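PDB 5KEI: 2,3-dihydroxybenzoate-AMP ligase from Mycobacterium smegmatis, which belongs to the ANL superfamily of AMP-binding enzymes, built from a large N-terminal domain and a smaller C-terminal domain. Local coordinates for residues Q45-V50 and G265-M270; R56-H61 and L243-V248. All coordinates share one frame; numbering follows the deposited sequence.

Contact 1 of 2, residues Q45-V50 and G265-M270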
loop_
_atom_site.group_PDB
_atom_site.type_symbol
_atom_site.label_atom_id
_atom_site.label_comp_id
_atom_site.label_asym_id
_atom_site.label_seq_id
_atom_site.Cartn_x
_atom_site.Cartn_y
_atom_site.Cartn_z
ATOM N N GLN A 45 -2.445 8.719 19.855
ATOM C CA GLN A 45 -1.546 9.780 19.428
ATOM C C GLN A 45 -1.472 9.906 17.893
ATOM O O GLN A 45 -1.522 8.902 17.150
ATOM C CB GLN A 45 -0.155 9.553 20.012
ATOM C CG GLN A 45 -0.114 9.506 21.549
ATOM C CD GLN A 45 -0.515 10.829 22.196
ATOM O OE1 GLN A 45 -0.022 11.897 21.816
ATOM N NE2 GLN A 45 -1.414 10.761 23.179
ATOM N N LEU A 46 -1.367 11.149 17.431
ATOM C CA LEU A 46 -1.384 11.456 16.009
ATOM C C LEU A 46 -0.100 10.988 15.363
ATOM O O LEU A 46 0.932 10.954 16.029
ATOM C CB LEU A 46 -1.562 12.958 15.773
ATOM C CG LEU A 46 -2.903 13.638 16.108
ATOM C CD1 LEU A 46 -2.865 15.057 15.586
ATOM C CD2 LEU A 46 -4.115 12.902 15.551
ATOM N N LEU A 47 -0.156 10.679 14.066
ATOM C CA LEU A 47 1.007 10.177 13.350
ATOM C C LEU A 47 2.226 11.087 13.519
ATOM O O LEU A 47 3.334 10.592 13.731
ATOM C CB LEU A 47 0.694 9.991 11.855
ATOM C CG LEU A 47 1.737 9.311 10.957
ATOM C CD1 LEU A 47 2.374 8.095 11.640
ATOM C CD2 LEU A 47 1.121 8.894 9.604
ATOM N N ASP A 48 2.040 12.406 13.431
ATOM C CA ASP A 48 3.197 13.305 13.460
ATOM C C ASP A 48 3.896 13.265 14.814
ATOM O O ASP A 48 5.003 13.775 14.939
ATOM C CB ASP A 48 2.828 14.769 13.166
ATOM C CG ASP A 48 2.098 15.457 14.348
ATOM O OD1 ASP A 48 0.936 15.100 14.640
ATOM O OD2 ASP A 48 2.720 16.331 15.016
ATOM N N SER A 49 3.246 12.689 15.825
ATOM C CA SER A 49 3.805 12.671 17.177
ATOM C C SER A 49 4.960 11.693 17.268
ATOM O O SER A 49 5.751 11.745 18.224
ATOM C CB SER A 49 2.749 12.302 18.221
ATOM O OG SER A 49 2.521 10.901 18.212
ATOM N N VAL A 50 5.053 10.793 16.288
ATOM C CA VAL A 50 6.190 9.895 16.223
ATOM C C VAL A 50 7.474 10.730 16.141
ATOM O O VAL A 50 8.440 10.429 16.837
ATOM C CB VAL A 50 6.096 8.913 15.032
ATOM C CG1 VAL A 50 7.403 8.101 14.876
ATOM C CG2 VAL A 50 4.913 7.980 15.212
ATOM N N GLY A 265 10.380 0.199 8.557
ATOM C CA GLY A 265 10.673 1.351 7.722
ATOM C C GLY A 265 11.139 2.590 8.471
ATOM O O GLY A 265 11.595 2.508 9.615
ATOM N N LEU A 266 11.037 3.731 7.804
ATOM C CA LEU A 266 11.373 5.039 8.369
ATOM C C LEU A 266 10.633 5.344 9.678
ATOM O O LEU A 266 11.251 5.727 10.666
ATOM C CB LEU A 266 11.079 6.139 7.338
ATOM C CG LEU A 266 11.059 7.562 7.909
ATOM C CD1 LEU A 266 12.454 8.073 8.211
ATOM C CD2 LEU A 266 10.334 8.500 6.977
ATOM N N LEU A 267 9.322 5.138 9.698
ATOM C CA LEU A 267 8.520 5.429 10.882
ATOM C C LEU A 267 8.825 4.538 12.076
ATOM O O LEU A 267 8.947 5.018 13.222
ATOM C CB LEU A 267 7.036 5.329 10.526
ATOM C CG LEU A 267 6.661 6.436 9.512
ATOM C CD1 LEU A 267 5.226 6.387 9.103
ATOM C CD2 LEU A 267 6.965 7.821 10.065
ATOM N N GLY A 268 8.930 3.239 11.826
ATOM C CA GLY A 268 9.246 2.324 12.900
ATOM C C GLY A 268 10.619 2.682 13.423
ATOM O O GLY A 268 10.818 2.768 14.627
ATOM N N ALA A 269 11.556 2.927 12.510
ATOM C CA ALA A 269 12.879 3.391 12.895
ATOM C C ALA A 269 12.771 4.646 13.780
ATOM O O ALA A 269 13.479 4.759 14.772
ATOM C CB ALA A 269 13.732 3.668 11.658
ATOM N N MET A 270 11.860 5.565 13.450
ATOM C CA MET A 270 11.748 6.801 14.215
ATOM C C MET A 270 11.127 6.576 15.594
ATOM O O MET A 270 11.358 7.358 16.505
ATOM C CB MET A 270 10.948 7.850 13.443
ATOM C CG MET A 270 11.745 8.579 12.365
ATOM S SD MET A 270 10.715 9.732 11.424
ATOM C CE MET A 270 10.489 11.047 12.595
#

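Contact 2 of 2, residues R56-H61 and L243-V248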
loop_
_atom_site.group_PDB
_atom_site.type_symbol
_atom_site.label_atom_id
_atom_site.label_comp_id
_atom_site.label_asym_id
_atom_site.label_seq_id
_atom_site.Cartn_x
_atom_site.Cartn_y
_atom_site.Cartn_z
ATOM N N ARG A 56 11.914 14.774 21.332
ATOM C CA ARG A 56 12.062 15.032 22.773
ATOM C C ARG A 56 12.993 14.025 23.448
ATOM O O ARG A 56 13.652 14.340 24.432
ATOM C CB ARG A 56 10.705 15.005 23.498
ATOM C CG ARG A 56 9.669 16.067 23.081
ATOM C CD ARG A 56 8.314 15.802 23.773
ATOM N NE ARG A 56 7.203 15.707 22.818
ATOM C CZ ARG A 56 6.019 15.155 23.089
ATOM N NH1 ARG A 56 5.784 14.635 24.290
ATOM N NH2 ARG A 56 5.075 15.102 22.152
ATOM N N THR A 57 13.040 12.806 22.923
ATOM C CA THR A 57 13.785 11.721 23.558
ATOM C C THR A 57 15.232 11.647 23.088
ATOM O O THR A 57 16.148 11.497 23.889
ATOM C CB THR A 57 13.124 10.344 23.287
ATOM O OG1 THR A 57 11.715 10.410 23.548
ATOM C CG2 THR A 57 13.756 9.275 24.170
ATOM N N TRP A 58 15.427 11.724 21.778
ATOM C CA TRP A 58 16.754 11.604 21.187
ATOM C C TRP A 58 17.057 12.811 20.326
ATOM O O TRP A 58 17.292 12.662 19.120
ATOM C CB TRP A 58 16.865 10.326 20.355
ATOM C CG TRP A 58 16.493 9.114 21.120
ATOM C CD1 TRP A 58 17.267 8.457 22.029
ATOM C CD2 TRP A 58 15.248 8.406 21.060
ATOM N NE1 TRP A 58 16.580 7.387 22.547
ATOM C CE2 TRP A 58 15.345 7.326 21.966
ATOM C CE3 TRP A 58 14.068 8.580 20.333
ATOM C CZ2 TRP A 58 14.291 6.421 22.164
ATOM C CZ3 TRP A 58 13.038 7.680 20.519
ATOM C CH2 TRP A 58 13.152 6.614 21.433
ATOM N N PRO A 59 17.088 14.007 20.953
ATOM C CA PRO A 59 17.150 15.289 20.244
ATOM C C PRO A 59 18.311 15.331 19.260
ATOM O O PRO A 59 18.181 15.839 18.146
ATOM C CB PRO A 59 17.353 16.315 21.369
ATOM C CG PRO A 59 16.995 15.612 22.624
ATOM C CD PRO A 59 17.312 14.174 22.403
ATOM N N ASP A 60 19.436 14.754 19.656
ATOM C CA ASP A 60 20.672 14.946 18.911
ATOM C C ASP A 60 21.158 13.697 18.160
ATOM O O ASP A 60 22.197 13.735 17.499
ATOM C CB ASP A 60 21.730 15.460 19.879
ATOM C CG ASP A 60 21.263 16.722 20.618
ATOM O OD1 ASP A 60 20.897 17.704 19.928
ATOM O OD2 ASP A 60 21.207 16.718 21.871
ATOM N N HIS A 61 20.396 12.603 18.245
ATOM C CA HIS A 61 20.608 11.451 17.363
ATOM C C HIS A 61 20.298 11.855 15.916
ATOM O O HIS A 61 19.390 12.644 15.661
ATOM C CB HIS A 61 19.724 10.253 17.771
ATOM C CG HIS A 61 20.215 9.496 18.975
ATOM N ND1 HIS A 61 20.636 10.117 20.130
ATOM C CD2 HIS A 61 20.318 8.162 19.201
ATOM C CE1 HIS A 61 20.995 9.199 21.017
ATOM N NE2 HIS A 61 20.809 8.010 20.479
ATOM N N LEU A 243 14.346 -3.285 16.716
ATOM C CA LEU A 243 15.080 -2.058 16.387
ATOM C C LEU A 243 15.447 -1.266 17.652
ATOM O O LEU A 243 14.635 -1.127 18.567
ATOM C CB LEU A 243 14.254 -1.163 15.451
ATOM C CG LEU A 243 13.951 -1.590 14.006
ATOM C CD1 LEU A 243 13.313 -0.425 13.203
ATOM C CD2 LEU A 243 15.186 -2.132 13.292
ATOM N N THR A 244 16.672 -0.755 17.700
ATOM C CA THR A 244 17.085 0.123 18.792
ATOM C C THR A 244 17.634 1.430 18.213
ATOM O O THR A 244 17.814 1.550 16.996
ATOM C CB THR A 244 18.161 -0.541 19.711
ATOM O OG1 THR A 244 19.395 -0.680 19.001
ATOM C CG2 THR A 244 17.705 -1.918 20.225
ATOM N N ALA A 245 17.909 2.402 19.078
ATOM C CA ALA A 245 18.509 3.665 18.648
ATOM C C ALA A 245 19.858 3.476 17.939
ATOM O O ALA A 245 20.364 4.400 17.307
ATOM C CB ALA A 245 18.675 4.597 19.833
ATOM N N ASP A 246 20.426 2.278 18.035
ATOM C CA ASP A 246 21.705 1.974 17.390
ATOM C C ASP A 246 21.538 1.468 15.952
ATOM O O ASP A 246 22.504 1.410 15.201
ATOM C CB ASP A 246 22.484 0.927 18.198
ATOM C CG ASP A 246 22.808 1.391 19.615
ATOM O OD1 ASP A 246 23.182 2.579 19.799
ATOM O OD2 ASP A 246 22.681 0.559 20.547
ATOM N N ASP A 247 20.327 1.085 15.562
ATOM C CA ASP A 247 20.154 0.575 14.202
ATOM C C ASP A 247 20.222 1.710 13.181
ATOM O O ASP A 247 19.879 2.856 13.474
ATOM C CB ASP A 247 18.834 -0.185 14.048
ATOM C CG ASP A 247 18.872 -1.557 14.671
ATOM O OD1 ASP A 247 19.627 -2.416 14.163
ATOM O OD2 ASP A 247 18.139 -1.783 15.663
ATOM N N VAL A 248 20.685 1.370 11.985
ATOM C CA VAL A 248 20.733 2.290 10.853
ATOM C C VAL A 248 20.010 1.630 9.681
ATOM O O VAL A 248 20.533 0.697 9.075
ATOM C CB VAL A 248 22.193 2.640 10.473
ATOM C CG1 VAL A 248 22.228 3.660 9.361
ATOM C CG2 VAL A 248 22.953 3.156 11.715
#

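Contact 1 of 2, residues Q45-V50 and G265-M270
Val50 drives one methyl into helix 265-271: its CG1 lies 3.8 Å from Met270 CB and equally close to Leu267 O, settling where a backbone carbonyl and the root of a side chain one turn further on meet. Because CG1 stands anti to the backbone N (chi1 172°), it is carried out toward the other helix. A branched residue suits this spot, since a short, stiff side chain fits the 6.7 Å that separates Val50 CA from Met270 CA. Beside it, Leu47 and Leu267 meet by single methyls, Leu47 CD1 to Leu267 CD1 at 4.2 Å, with the two side chains crossing at about a right angle. The four touching residues are buried, and the side chains that meet are apolar, with one backbone carbonyl beside them.

Further apolar and aromatic side chains pack round it. Leu267 and Met270 both rest on Phe113 of helix 107-117, Leu267 also reaches Tyr230 and Ala234 of helix 227-240, and Leu47 touches Ala208 and Leu209 of strand 207-212. Behind the other helix, Leu266 and Ala269 lie on Thr276 of strand 275-278. The contact therefore sits between the two large sheets, consistent with the layered alpha/beta N-terminal domain of ANL enzymes.

What positions Val50 is the type I turn from Leu46 to Ser49 that leads into helix 49-57. Leu46 O is gripped twice there, by Ser49 N at 2.9 Å and by Ser49 OG at 2.7 Å, the hydroxyl lying in the carbonyl plane. Serine is short enough to fold back onto that oxygen. Farther out, His227 ND1 is hydrogen-bonded to Leu47 N, while Asp48 turns away from the apolar joint and forms a salt bridge with Arg117.

Contact 2 of 2, residues R56-H61 and L243-V248
Ala245 presents its CB to two rings, those of His61 and Trp58, and all the direct touching between 56-61 and 243-248 is of this van der Waals kind. The methyl is 4.0 Å from His61 CD2 and 4.1 Å from His61 NE2, so it lies nearest the CD2-NE2 bond of the imidazole, approaching obliquely, while Trp58 NE1 is the nearest indole atom at 4.4 Å. Alanine suits the place because a lone methyl can approach both rings at once. His61 CG is anti to the carbonyl carbon (chi1 -77°), which swings the imidazole out to Ala245.

Ring packing within 56-61 prepares this surface. Trp58 CD1 lies over the centre of one face of the His61 ring, 3.9 Å above its plane, and Thr57 CG2 sits over the centre of the indole in turn. Trp58 is the first residue past the end of helix 49-57, and the type I turn from Trp58 to His61 brings the two rings together before the chain enters strand 62-65.

Hydrogen bonds shape the other partner. Residues 244-247 form a second type I turn, closed by Asp247 N to Thr244 O at 2.9 Å. Thr244 OG1 accepts from Asp246 N, an ST turn, and Asp247 OD2 takes Thr244 N through its anti lone pair at 2.7 Å. Asp247 OD1 is held by a salt bridge to Arg324 and a bond to Thr297, so this aspartate ties the loop to the residues just ahead of strands 298-301 and 325-328, in the nine-strand sheet of the AMP-binding domain.

Charge plays little direct part: Asp246 OD1 is 6.0 Å from His61 NE2, an approach without contact that might slightly favour a protonated imidazole. With just 91 Å² buried at the surface, two separately stabilised turns meet through non-directional dispersion forces around one methyl.

In the fold
The centres of the two contacts lie about 13 Å apart, on the same side of the chain's centre. Helix 49-57 links both: its first turn belongs to the buried contact 1, and the turn that follows its last residue to contact 2 at the surface. Along the chain the segments run 45-50, 56-61, 243-248, 265-270, so contact 2 is enclosed by contact 1. They also meet directly, Leu243 CD1 packing 3.8 Å from Ala269 N. The connections onward lead to neighbouring parallel strands of the nine-strand sheet, with 275-278 lying between 62-65 and 248-251. The early helix is thus flanked at both ends by contacts with a region some two hundred residues later, within the large N-terminal domain.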